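Local coordinates for imelysin-like protein (Psychrobacter arcticus, PDB 3PF0), which is of unknown function but belongs to the imelysin-like (peptidase M75) family and has been proposed to be a metalloendopeptidase, at residues L77-L80 and A81-C85; E94-A97 and L98-W102; A144-I147 and T148-A152; Q107-A110 and S111-V115; Y132-R136 and G137-G141. All coordinates share one frame; numbering follows the deposited sequence.

Contact 1. Residues L77-L80 and A81-C85; sequences LHDL and AQKHC
The imidazole of His84 presents one face to the backbone carbonyl of Leu80, whose O lies 3.5 Å from His84 CD2. The same oxygen receives the His84 N-H at 2.9 Å (Leu80 O to His84 N), with a nearly straight N-H...O angle of 172°. Earlier in the helix, the His78 ring and the Gln82 amide stand almost perpendicular, 79° apart, and meet obliquely. Their closest approach, His78 NE2 to Gln82 NE2 at 3.4 Å, has too poor an angle for a hydrogen bond; the His78 ring is held at its other nitrogen, ND1, which donates to Met190 O. The carboxylate of Asp79 is gripped at OD2 by Lys83 NZ, 2.8 Å away, in a salt bridge from i to i+4. NZ arrives on the syn side of OD2, somewhat out of the carboxylate plane. A bend in the last torsion of Lys83 (chi4 55°) folds the ammonium back, after CG has passed 3.4 Å from Asp79 O. These residues form the end of helix 48-84. His78 and Ala81 face helix 183-214, to which Cys85 is also tied by its disulfide with Cys186, whereas Leu77, Leu80 and His84 rest on helix 92-112.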
loop_
_atom_site.group_PDB
_atom_site.type_symbol
_atom_site.label_atom_id
_atom_site.label_comp_id
_atom_site.label_asym_id
_atom_site.label_seq_id
_atom_site.Cartn_x
_atom_site.Cartn_y
_atom_site.Cartn_z
ATOM N N LEU A 77 -7.438 15.476 -2.095
ATOM C CA LEU A 77 -7.712 15.631 -0.668
ATOM C C LEU A 77 -7.320 17.036 -0.226
ATOM O O LEU A 77 -8.115 17.700 0.439
ATOM C CB LEU A 77 -6.991 14.561 0.194
ATOM C CG LEU A 77 -7.256 14.612 1.729
ATOM C CD1 LEU A 77 -8.758 14.436 2.066
ATOM C CD2 LEU A 77 -6.411 13.595 2.472
ATOM N N HIS A 78 -6.103 17.501 -0.628
ATOM C CA HIS A 78 -5.620 18.838 -0.299
ATOM C C HIS A 78 -6.578 19.915 -0.835
ATOM O O HIS A 78 -6.958 20.819 -0.093
ATOM C CB HIS A 78 -4.183 19.093 -0.830
ATOM C CG HIS A 78 -3.751 20.507 -0.584
ATOM N ND1 HIS A 78 -3.228 20.898 0.646
ATOM C CD2 HIS A 78 -3.935 21.611 -1.348
ATOM C CE1 HIS A 78 -3.058 22.211 0.563
ATOM N NE2 HIS A 78 -3.466 22.684 -0.618
ATOM N N ASP A 79 -6.938 19.831 -2.112
ATOM C CA ASP A 79 -7.783 20.829 -2.760
ATOM C C ASP A 79 -9.174 20.910 -2.113
ATOM O O ASP A 79 -9.667 22.027 -1.912
ATOM C CB ASP A 79 -7.897 20.580 -4.260
ATOM C CG ASP A 79 -8.364 21.813 -4.994
ATOM O OD1 ASP A 79 -7.557 22.740 -5.163
ATOM O OD2 ASP A 79 -9.560 21.895 -5.301
ATOM N N LEU A 80 -9.769 19.745 -1.740
ATOM C CA LEU A 80 -11.067 19.717 -1.072
ATOM C C LEU A 80 -10.986 20.357 0.303
ATOM O O LEU A 80 -11.862 21.163 0.639
ATOM C CB LEU A 80 -11.642 18.292 -0.972
ATOM C CG LEU A 80 -12.286 17.767 -2.246
ATOM C CD1 LEU A 80 -12.729 16.338 -2.068
ATOM C CD2 LEU A 80 -13.461 18.645 -2.688
ATOM N N ALA A 81 -9.910 20.043 1.078
ATOM C CA ALA A 81 -9.648 20.621 2.402
ATOM C C ALA A 81 -9.431 22.133 2.286
ATOM O O ALA A 81 -10.013 22.887 3.052
ATOM C CB ALA A 81 -8.428 19.955 3.040
ATOM N N GLN A 82 -8.652 22.581 1.289
ATOM C CA GLN A 82 -8.410 24.010 1.058
ATOM C C GLN A 82 -9.748 24.741 0.784
ATOM O O GLN A 82 -9.951 25.857 1.268
ATOM C CB GLN A 82 -7.422 24.196 -0.111
ATOM C CG GLN A 82 -7.158 25.647 -0.505
ATOM C CD GLN A 82 -6.123 25.742 -1.593
ATOM O OE1 GLN A 82 -6.445 25.792 -2.785
ATOM N NE2 GLN A 82 -4.850 25.767 -1.203
ATOM N N LYS A 83 -10.645 24.112 0.020
ATOM C CA LYS A 83 -11.948 24.691 -0.301
ATOM C C LYS A 83 -12.863 24.757 0.942
ATOM O O LYS A 83 -13.349 25.841 1.285
ATOM C CB LYS A 83 -12.631 23.899 -1.428
ATOM C CG LYS A 83 -12.117 24.266 -2.803
ATOM C CD LYS A 83 -12.649 23.328 -3.883
ATOM C CE LYS A 83 -12.421 23.904 -5.266
ATOM N NZ LYS A 83 -10.988 24.246 -5.512
ATOM N N HIS A 84 -13.067 23.617 1.630
ATOM C CA HIS A 84 -13.979 23.556 2.778
ATOM C C HIS A 84 -13.481 24.328 4.007
ATOM O O HIS A 84 -14.306 24.891 4.722
ATOM C CB HIS A 84 -14.307 22.097 3.159
ATOM C CG HIS A 84 -15.021 21.326 2.083
ATOM N ND1 HIS A 84 -15.900 21.948 1.193
ATOM C CD2 HIS A 84 -14.976 20.005 1.796
ATOM C CE1 HIS A 84 -16.336 20.991 0.392
ATOM N NE2 HIS A 84 -15.821 19.802 0.721
ATOM N N CYS A 85 -12.157 24.398 4.227
ATOM C CA CYS A 85 -11.605 25.075 5.402
ATOM C C CYS A 85 -11.721 26.615 5.362
ATOM O O CYS A 85 -11.567 27.252 6.405
ATOM C CB CYS A 85 -10.184 24.608 5.680
ATOM S SG CYS A 85 -10.120 22.918 6.336
#

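Contact 2. Residues E94-A97 and L98-W102; sequences ELQA and LRDQW
Leu95 reaches Arg99 because its CG lies beside its own carbonyl carbon (chi1 -179°), while Arg99 starts out beside its backbone N and then runs extended to NE. The result is an aliphatic branch over one guanidinium face: Leu95 CD2 is 3.5 Å from Arg99 NH2, and Leu95 CG is 3.8 Å from Arg99 NE. In Gln96 a bend at chi2 (49°) curls the amide forward toward Asp100. There Gln96 NE2 donates to Asp100 OD1 at 3.2 Å, with an N-H...O angle of 161°. The acceptor lies in the Gln96 amide plane, yet the donor stands above the carboxylate plane, so the two groups are twisted against each other. The Gln96 amide is also roughly perpendicular to the guanidinium, with Gln96 OE1 4.0 Å from Arg99 NH1. Beneath the side chains the helix is regular, Asp100 N bonding to Gln96 O at 2.8 Å. The guanidinium is fixed further by Arg99 NE donating to Leu175 O and by a cation-pi contact with Tyr176. Helix 92-112 thereby meets helix 167-176 through Arg99, Leu98 and Trp102; Leu98 and Gln101 also touch helix 48-84, where Gln101 NE2 donates to Gln73 O.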
loop_
_atom_site.group_PDB
_atom_site.type_symbol
_atom_site.label_atom_id
_atom_site.label_comp_id
_atom_site.label_asym_id
_atom_site.label_seq_id
_atom_site.Cartn_x
_atom_site.Cartn_y
_atom_site.Cartn_z
ATOM N N GLU A 94 -19.419 18.215 4.350
ATOM C CA GLU A 94 -18.048 18.647 4.014
ATOM C C GLU A 94 -17.017 17.771 4.709
ATOM O O GLU A 94 -16.078 17.328 4.054
ATOM C CB GLU A 94 -17.815 20.135 4.350
ATOM C CG GLU A 94 -18.626 21.096 3.489
ATOM C CD GLU A 94 -20.101 21.254 3.832
ATOM O OE1 GLU A 94 -20.544 20.734 4.883
ATOM O OE2 GLU A 94 -20.821 21.898 3.037
ATOM N N LEU A 95 -17.221 17.453 6.000
ATOM C CA LEU A 95 -16.292 16.572 6.721
ATOM C C LEU A 95 -16.368 15.135 6.182
ATOM O O LEU A 95 -15.328 14.487 6.074
ATOM C CB LEU A 95 -16.514 16.588 8.246
ATOM C CG LEU A 95 -15.554 15.693 9.072
ATOM C CD1 LEU A 95 -14.081 16.132 8.953
ATOM C CD2 LEU A 95 -15.977 15.625 10.507
ATOM N N GLN A 96 -17.581 14.655 5.816
ATOM C CA GLN A 96 -17.742 13.304 5.268
ATOM C C GLN A 96 -17.000 13.173 3.926
ATOM O O GLN A 96 -16.336 12.164 3.703
ATOM C CB GLN A 96 -19.220 12.901 5.128
ATOM C CG GLN A 96 -19.438 11.370 5.105
ATOM C CD GLN A 96 -18.719 10.618 6.218
ATOM O OE1 GLN A 96 -18.880 10.903 7.421
ATOM N NE2 GLN A 96 -17.888 9.647 5.832
ATOM N N ALA A 97 -17.072 14.208 3.076
ATOM C CA ALA A 97 -16.380 14.263 1.792
ATOM C C ALA A 97 -14.854 14.170 2.010
ATOM O O ALA A 97 -14.178 13.450 1.274
ATOM C CB ALA A 97 -16.744 15.548 1.052
ATOM N N LEU A 98 -14.331 14.839 3.053
ATOM C CA LEU A 98 -12.893 14.772 3.386
ATOM C C LEU A 98 -12.496 13.359 3.848
ATOM O O LEU A 98 -11.440 12.852 3.465
ATOM C CB LEU A 98 -12.494 15.813 4.447
ATOM C CG LEU A 98 -12.509 17.293 4.024
ATOM C CD1 LEU A 98 -11.979 18.174 5.126
ATOM C CD2 LEU A 98 -11.699 17.533 2.763
ATOM N N ARG A 99 -13.365 12.721 4.630
ATOM C CA ARG A 99 -13.162 11.359 5.144
ATOM C C ARG A 99 -13.216 10.328 4.008
ATOM O O ARG A 99 -12.389 9.420 3.973
ATOM C CB ARG A 99 -14.207 11.026 6.213
ATOM C CG ARG A 99 -13.944 11.737 7.530
ATOM C CD ARG A 99 -15.067 11.455 8.497
ATOM N NE ARG A 99 -14.827 12.063 9.805
ATOM C CZ ARG A 99 -15.624 11.900 10.854
ATOM N NH1 ARG A 99 -16.708 11.145 10.761
ATOM N NH2 ARG A 99 -15.332 12.481 12.011
ATOM N N ASP A 100 -14.166 10.493 3.072
ATOM C CA ASP A 100 -14.321 9.615 1.916
ATOM C C ASP A 100 -13.106 9.694 1.003
ATOM O O ASP A 100 -12.623 8.657 0.564
ATOM C CB ASP A 100 -15.597 9.967 1.130
ATOM C CG ASP A 100 -16.889 9.650 1.859
ATOM O OD1 ASP A 100 -16.829 8.987 2.922
ATOM O OD2 ASP A 100 -17.957 10.092 1.386
ATOM N N GLN A 101 -12.607 10.919 0.736
ATOM C CA GLN A 101 -11.438 11.150 -0.109
ATOM C C GLN A 101 -10.160 10.628 0.588
ATOM O O GLN A 101 -9.267 10.126 -0.094
ATOM C CB GLN A 101 -11.314 12.634 -0.501
ATOM C CG GLN A 101 -10.227 12.958 -1.542
ATOM C CD GLN A 101 -10.145 11.997 -2.716
ATOM O OE1 GLN A 101 -11.148 11.498 -3.234
ATOM N NE2 GLN A 101 -8.942 11.724 -3.171
ATOM N N TRP A 102 -10.093 10.684 1.926
ATOM C CA TRP A 102 -8.936 10.123 2.641
ATOM C C TRP A 102 -8.841 8.619 2.328
ATOM O O TRP A 102 -7.748 8.138 2.047
ATOM C CB TRP A 102 -9.005 10.380 4.163
ATOM C CG TRP A 102 -7.964 9.605 4.930
ATOM C CD1 TRP A 102 -6.660 9.962 5.131
ATOM C CD2 TRP A 102 -8.089 8.255 5.412
ATOM N NE1 TRP A 102 -5.983 8.942 5.768
ATOM C CE2 TRP A 102 -6.829 7.873 5.925
ATOM C CE3 TRP A 102 -9.151 7.333 5.475
ATOM C CZ2 TRP A 102 -6.605 6.611 6.486
ATOM C CZ3 TRP A 102 -8.922 6.083 6.021
ATOM C CH2 TRP A 102 -7.674 5.747 6.557
#

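Contact 3. Residues A144-I147 and T148-A152; sequences ADLI and TANPA
Leu146 and Asn150 make the close side of this helix end, and the exposed Ala144, Asp145, Thr148 and Ala149 its loose side. On the close side Leu146 O accepts the Asn150 N-H at 2.8 Å (Leu146 O to Asn150 N), but the bond is bent, with an N-H...O angle of 139°. The bend fits the position of Asn150 as the first residue to leave helical backbone angles. Leu146 O also has Asn150 CB 3.6 Å away. One residue on, the pattern cannot continue: Ile147 O lies 3.4 Å from Pro151 N, a nitrogen that has no hydrogen to give. The same Ile147 O lies 3.2 Å from Asn150 C, the carbonyl carbon that precedes the proline. The solvent side has regular backbone bonds and little else. Ala149 N donates to Asp145 O at 3.0 Å, and Thr148 N to Ala144 O. With its hydroxyl beside its own backbone N (chi1 -59°), Thr148 swings OG1 back to within 3.1 Å of Ala144 O. Only Leu146 among the touching residues is buried, and it marks the inner face of helix 138-149: it packs on Leu153, Leu158, Glu161 and Val165 of the following loops and, together with Ile147, on Tyr188 of helix 183-214.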
loop_
_atom_site.group_PDB
_atom_site.type_symbol
_atom_site.label_atom_id
_atom_site.label_comp_id
_atom_site.label_asym_id
_atom_site.label_seq_id
_atom_site.Cartn_x
_atom_site.Cartn_y
_atom_site.Cartn_z
ATOM N N ALA A 144 -2.471 15.361 17.935
ATOM C CA ALA A 144 -3.152 16.364 18.761
ATOM C C ALA A 144 -2.163 17.348 19.414
ATOM O O ALA A 144 -2.401 18.562 19.365
ATOM C CB ALA A 144 -4.007 15.683 19.823
ATOM N N ASP A 145 -1.028 16.836 19.968
ATOM C CA ASP A 145 0.015 17.674 20.570
ATOM C C ASP A 145 0.556 18.659 19.556
ATOM O O ASP A 145 0.736 19.831 19.889
ATOM C CB ASP A 145 1.191 16.835 21.118
ATOM C CG ASP A 145 0.944 15.991 22.355
ATOM O OD1 ASP A 145 0.042 16.349 23.156
ATOM O OD2 ASP A 145 1.691 15.000 22.554
ATOM N N LEU A 146 0.809 18.184 18.312
ATOM C CA LEU A 146 1.352 18.995 17.226
ATOM C C LEU A 146 0.383 20.119 16.822
ATOM O O LEU A 146 0.836 21.243 16.620
ATOM C CB LEU A 146 1.708 18.113 16.008
ATOM C CG LEU A 146 2.400 18.817 14.834
ATOM C CD1 LEU A 146 3.864 19.023 15.096
ATOM C CD2 LEU A 146 2.218 18.057 13.559
ATOM N N ILE A 147 -0.929 19.827 16.731
ATOM C CA ILE A 147 -1.955 20.802 16.341
ATOM C C ILE A 147 -2.075 21.897 17.431
ATOM O O ILE A 147 -2.153 23.079 17.081
ATOM C CB ILE A 147 -3.311 20.100 16.014
ATOM C CG1 ILE A 147 -3.146 19.150 14.802
ATOM C CG2 ILE A 147 -4.445 21.116 15.775
ATOM C CD1 ILE A 147 -4.260 18.178 14.551
ATOM N N THR A 148 -2.040 21.513 18.731
ATOM C CA THR A 148 -2.097 22.457 19.853
ATOM C C THR A 148 -0.871 23.381 19.802
ATOM O O THR A 148 -1.004 24.593 19.990
ATOM C CB THR A 148 -2.196 21.697 21.198
ATOM O OG1 THR A 148 -3.364 20.882 21.204
ATOM C CG2 THR A 148 -2.241 22.621 22.405
ATOM N N ALA A 149 0.314 22.804 19.525
ATOM C CA ALA A 149 1.575 23.534 19.460
ATOM C C ALA A 149 1.674 24.413 18.204
ATOM O O ALA A 149 2.290 25.478 18.264
ATOM C CB ALA A 149 2.743 22.561 19.513
ATOM N N ASN A 150 1.074 23.981 17.077
ATOM C CA ASN A 150 1.132 24.737 15.817
ATOM C C ASN A 150 -0.265 24.934 15.202
ATOM O O ASN A 150 -0.664 24.154 14.328
ATOM C CB ASN A 150 2.053 24.054 14.808
ATOM C CG ASN A 150 3.406 23.702 15.345
ATOM O OD1 ASN A 150 3.582 22.683 16.027
ATOM N ND2 ASN A 150 4.384 24.543 15.049
ATOM N N PRO A 151 -1.018 25.980 15.618
ATOM C CA PRO A 151 -2.359 26.192 15.035
ATOM C C PRO A 151 -2.304 26.726 13.600
ATOM O O PRO A 151 -3.292 26.627 12.874
ATOM C CB PRO A 151 -3.011 27.209 15.983
ATOM C CG PRO A 151 -2.054 27.368 17.144
ATOM C CD PRO A 151 -0.710 27.004 16.636
ATOM N N ALA A 152 -1.154 27.293 13.205
ATOM C CA ALA A 152 -0.880 27.841 11.873
ATOM C C ALA A 152 0.258 27.035 11.206
ATOM O O ALA A 152 1.224 27.593 10.673
ATOM C CB ALA A 152 -0.517 29.320 11.983
#

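Contact 4. Residues Q107-A110 and S111-V115; sequences QAWA and SAEMV
Regular alpha-helical bonding runs out between Ala108 and Glu113: Ala112 N donates to Ala108 O at 3.1 Å, but Glu113 N has only weak bonds, to Trp109 O at 3.0 Å and to Ala110 O at 3.4 Å, and a type I turn follows from Ala112 to Val115. Across this ending Trp109 spans two residues. Its six-membered ring meets Ala112 obliquely, Trp109 CE3 lying 3.8 Å from Ala112 CB. At the pyrrole end Trp109 NE1 approaches Glu113 OE2 to 2.9 Å, yet the N-H...O angle of 121° makes the bond weak. Glu113 reaches there extended beyond CG, crossing the indole at about a right angle, with ring and carboxylate planes 65° apart. Glu113 CG runs close by, 3.4 Å from Trp109 NE1. The carboxylate is held more firmly from outside: OE1 forms a salt bridge with Lys275 and OE2 accepts from Asn130, so several partners fix its rotation. Ser111 OG has its own partner in Thr278. This end of helix 92-112 is wrapped by other helices: 268-283 meets Ala110 and Met114 (selenomethionine), 225-250 meets Met114 and Val115, 48-84 meets Ala108 and Val115, and 183-214 receives Trp109 on Leu200.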
loop_
_atom_site.group_PDB
_atom_site.type_symbol
_atom_site.label_atom_id
_atom_site.label_comp_id
_atom_site.label_asym_id
_atom_site.label_seq_id
_atom_site.Cartn_x
_atom_site.Cartn_y
_atom_site.Cartn_z
ATOM N N GLN A 107 -6.391 3.807 -0.044
ATOM C CA GLN A 107 -6.514 2.658 -0.951
ATOM C C GLN A 107 -5.453 2.729 -2.081
ATOM O O GLN A 107 -4.852 1.701 -2.401
ATOM C CB GLN A 107 -7.927 2.584 -1.543
ATOM C CG GLN A 107 -8.971 2.060 -0.551
ATOM C CD GLN A 107 -10.349 2.054 -1.150
ATOM O OE1 GLN A 107 -10.976 3.096 -1.351
ATOM N NE2 GLN A 107 -10.873 0.877 -1.416
ATOM N N ALA A 108 -5.218 3.939 -2.654
ATOM C CA ALA A 108 -4.226 4.183 -3.714
ATOM C C ALA A 108 -2.804 3.932 -3.205
ATOM O O ALA A 108 -2.000 3.332 -3.913
ATOM C CB ALA A 108 -4.344 5.608 -4.255
ATOM N N TRP A 109 -2.494 4.368 -1.988
ATOM C CA TRP A 109 -1.167 4.121 -1.432
ATOM C C TRP A 109 -0.985 2.643 -1.069
ATOM O O TRP A 109 0.122 2.123 -1.234
ATOM C CB TRP A 109 -0.864 5.008 -0.235
ATOM C CG TRP A 109 0.482 4.710 0.365
ATOM C CD1 TRP A 109 0.729 4.042 1.526
ATOM C CD2 TRP A 109 1.760 4.917 -0.260
ATOM N NE1 TRP A 109 2.085 3.862 1.689
ATOM C CE2 TRP A 109 2.738 4.364 0.594
ATOM C CE3 TRP A 109 2.172 5.506 -1.470
ATOM C CZ2 TRP A 109 4.107 4.413 0.296
ATOM C CZ3 TRP A 109 3.527 5.543 -1.768
ATOM C CH2 TRP A 109 4.477 5.007 -0.891
ATOM N N ALA A 110 -2.060 1.964 -0.613
ATOM C CA ALA A 110 -2.018 0.530 -0.286
ATOM C C ALA A 110 -1.611 -0.263 -1.530
ATOM O O ALA A 110 -0.808 -1.187 -1.430
ATOM C CB ALA A 110 -3.368 0.051 0.244
ATOM N N SER A 111 -2.107 0.157 -2.710
ATOM C CA SER A 111 -1.763 -0.435 -3.999
ATOM C C SER A 111 -0.297 -0.150 -4.344
ATOM O O SER A 111 0.426 -1.083 -4.681
ATOM C CB SER A 111 -2.693 0.097 -5.083
ATOM O OG SER A 111 -3.992 -0.422 -4.841
ATOM N N ALA A 112 0.163 1.110 -4.187
ATOM C CA ALA A 112 1.559 1.522 -4.453
ATOM C C ALA A 112 2.576 0.791 -3.541
ATOM O O ALA A 112 3.757 0.675 -3.894
ATOM C CB ALA A 112 1.707 3.035 -4.287
ATOM N N GLU A 113 2.105 0.257 -2.393
ATOM C CA GLU A 113 2.946 -0.482 -1.439
ATOM C C GLU A 113 3.403 -1.858 -1.990
ATOM O O GLU A 113 4.191 -2.543 -1.334
ATOM C CB GLU A 113 2.223 -0.651 -0.099
ATOM C CG GLU A 113 2.381 0.570 0.790
ATOM C CD GLU A 113 1.702 0.505 2.141
ATOM O OE1 GLU A 113 0.741 -0.281 2.291
ATOM O OE2 GLU A 113 2.093 1.282 3.037
HETATM N N MSE A 114 2.955 -2.231 -3.208
HETATM C CA MSE A 114 3.389 -3.450 -3.906
HETATM C C MSE A 114 4.913 -3.383 -4.161
HETATM O O MSE A 114 5.539 -4.415 -4.363
HETATM C CB MSE A 114 2.612 -3.628 -5.232
HETATM C CG MSE A 114 3.012 -2.624 -6.315
HETATM SE SE MSE A 114 2.118 -2.859 -8.022
HETATM C CE MSE A 114 1.235 -1.171 -8.114
ATOM N N VAL A 115 5.477 -2.150 -4.183
ATOM C CA VAL A 115 6.899 -1.825 -4.333
ATOM C C VAL A 115 7.415 -1.473 -2.923
ATOM O O VAL A 115 6.879 -0.566 -2.285
ATOM C CB VAL A 115 7.120 -0.683 -5.375
ATOM C CG1 VAL A 115 8.572 -0.212 -5.409
ATOM C CG2 VAL A 115 6.676 -1.122 -6.762
#

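Contact 5. Residues Y132-R136 and G137-G141; sequences YPDER and GLVHG
Asp134 satisfies three backbone N-H groups of the following residues, using both carboxylate oxygens and its own carbonyl. Asp134 OD1 accepts from Leu138 N at 2.8 Å through its syn lone pair, with an N-H...O angle of 157°. Asp134 OD2 takes the next N-H, that of Val139, at 3.1 Å and an angle of 167°; this donor also comes from the syn side but lies tilted from the carboxylate plane. The third bond, Gly137 N to Asp134 O at 3.1 Å, closes a type I turn from Asp134 to Gly137, with the donor well above the carbonyl plane. Gly137 N also lies 3.2 Å from Asp134 OD1, but at an angle too poor for a bond. Asp134 CG stands anti to its N and beside its carbonyl carbon (chi1 179°), which points the carboxylate toward the N-H groups of Leu138 and Val139. Two bonds to successive amides fix the rotation of the carboxylate at the start of helix 138-149, where N-H groups lack a preceding helical turn; the negative charge would probably be favoured there. Gly137 itself takes a positive phi, a conformation that suits glycine. Apolar atoms flank the carboxylate: Val139 CG2 is 3.3 Å from Asp134 OD2 and Leu138 CB 3.5 Å from Asp134 OD1. The loop enters through a cis peptide before Pro133 and is anchored by Tyr132 OH to His259 O. Tyr132 and Pro133 touch helix 225-250, whereas Leu138 touches Val164 of a loop and His140 ND1 bonds weakly to Glu173 of helix 167-176.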
loop_
_atom_site.group_PDB
_atom_site.type_symbol
_atom_site.label_atom_id
_atom_site.label_comp_id
_atom_site.label_asym_id
_atom_site.label_seq_id
_atom_site.Cartn_x
_atom_site.Cartn_y
_atom_site.Cartn_z
ATOM N N TYR A 132 3.383 2.779 9.536
ATOM C CA TYR A 132 2.697 1.524 9.858
ATOM C C TYR A 132 3.679 0.342 9.782
ATOM O O TYR A 132 4.464 0.292 8.848
ATOM C CB TYR A 132 1.521 1.305 8.864
ATOM C CG TYR A 132 0.645 0.114 9.184
ATOM C CD1 TYR A 132 -0.441 0.233 10.046
ATOM C CD2 TYR A 132 0.921 -1.142 8.654
ATOM C CE1 TYR A 132 -1.229 -0.865 10.372
ATOM C CE2 TYR A 132 0.133 -2.247 8.965
ATOM C CZ TYR A 132 -0.939 -2.103 9.829
ATOM O OH TYR A 132 -1.711 -3.183 10.163
ATOM N N PRO A 133 3.646 -0.645 10.696
ATOM C CA PRO A 133 2.808 -0.747 11.913
ATOM C C PRO A 133 3.085 0.380 12.922
ATOM O O PRO A 133 4.094 1.075 12.831
ATOM C CB PRO A 133 3.220 -2.106 12.510
ATOM C CG PRO A 133 3.873 -2.860 11.385
ATOM C CD PRO A 133 4.559 -1.796 10.579
ATOM N N ASP A 134 2.169 0.576 13.866
ATOM C CA ASP A 134 2.312 1.542 14.952
ATOM C C ASP A 134 1.888 0.827 16.232
ATOM O O ASP A 134 0.874 1.168 16.843
ATOM C CB ASP A 134 1.513 2.831 14.684
ATOM C CG ASP A 134 1.592 3.884 15.778
ATOM O OD1 ASP A 134 2.583 3.878 16.548
ATOM O OD2 ASP A 134 0.672 4.720 15.857
ATOM N N GLU A 135 2.676 -0.187 16.618
ATOM C CA GLU A 135 2.450 -1.049 17.784
ATOM C C GLU A 135 2.308 -0.284 19.106
ATOM O O GLU A 135 1.625 -0.773 20.008
ATOM C CB GLU A 135 3.590 -2.069 17.918
ATOM C CG GLU A 135 3.473 -3.229 16.946
ATOM C CD GLU A 135 4.722 -4.070 16.761
ATOM O OE1 GLU A 135 5.393 -4.389 17.771
ATOM O OE2 GLU A 135 5.008 -4.442 15.598
ATOM N N ARG A 136 2.947 0.897 19.225
ATOM C CA ARG A 136 2.922 1.687 20.458
ATOM C C ARG A 136 1.919 2.846 20.405
ATOM O O ARG A 136 1.823 3.592 21.378
ATOM C CB ARG A 136 4.330 2.206 20.806
ATOM C CG ARG A 136 5.282 1.083 21.183
ATOM C CD ARG A 136 6.606 1.572 21.719
ATOM N NE ARG A 136 7.478 0.440 22.033
ATOM C CZ ARG A 136 8.457 0.462 22.929
ATOM N NH1 ARG A 136 8.708 1.565 23.623
ATOM N NH2 ARG A 136 9.191 -0.621 23.140
ATOM N N GLY A 137 1.166 2.963 19.309
ATOM C CA GLY A 137 0.153 4.001 19.139
ATOM C C GLY A 137 0.692 5.415 19.248
ATOM O O GLY A 137 0.097 6.262 19.918
ATOM N N LEU A 138 1.827 5.670 18.591
ATOM C CA LEU A 138 2.513 6.958 18.595
ATOM C C LEU A 138 1.783 8.032 17.767
ATOM O O LEU A 138 1.947 9.220 18.047
ATOM C CB LEU A 138 3.943 6.775 18.058
ATOM C CG LEU A 138 4.892 5.843 18.828
ATOM C CD1 LEU A 138 6.235 5.743 18.121
ATOM C CD2 LEU A 138 5.090 6.303 20.274
ATOM N N VAL A 139 0.993 7.627 16.759
ATOM C CA VAL A 139 0.275 8.548 15.867
ATOM C C VAL A 139 -0.800 9.369 16.639
ATOM O O VAL A 139 -0.782 10.600 16.567
ATOM C CB VAL A 139 -0.333 7.812 14.636
ATOM C CG1 VAL A 139 -1.242 8.732 13.821
ATOM C CG2 VAL A 139 0.756 7.225 13.747
ATOM N N HIS A 140 -1.694 8.690 17.390
ATOM C CA HIS A 140 -2.806 9.294 18.135
ATOM C C HIS A 140 -2.418 10.539 18.982
ATOM O O HIS A 140 -2.940 11.634 18.728
ATOM C CB HIS A 140 -3.482 8.242 19.036
ATOM C CG HIS A 140 -4.542 8.819 19.926
ATOM N ND1 HIS A 140 -5.760 9.250 19.415
ATOM C CD2 HIS A 140 -4.518 9.056 21.258
ATOM C CE1 HIS A 140 -6.437 9.721 20.450
ATOM N NE2 HIS A 140 -5.732 9.625 21.583
ATOM N N GLY A 141 -1.547 10.351 19.973
ATOM C CA GLY A 141 -1.119 11.409 20.885
ATOM C C GLY A 141 -0.294 12.520 20.269
ATOM O O GLY A 141 -0.452 13.692 20.637
#

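Overall arrangement
All five contacts belong to one chain that is about two-thirds helix and has no strand. Their order along the sequence is 1, 2, 4, 5, 3. Contacts 1 and 2 lie on successive helices, 48-84 and 92-112, with centres about 10 Å apart, and touch directly through Leu77, Ala81 and His84 against Leu98, Gln101 and Glu94. Contact 4 is the other end of helix 92-112, about 20 Å from contact 2 between centres and close to the centre of the chain. Contacts 5 and 3 are the start and finish of helix 138-149, about 18 Å apart between centres. The chain thus runs inward from contacts 1 and 2 to buried contact 4, then back out to surface contacts 5 and 3.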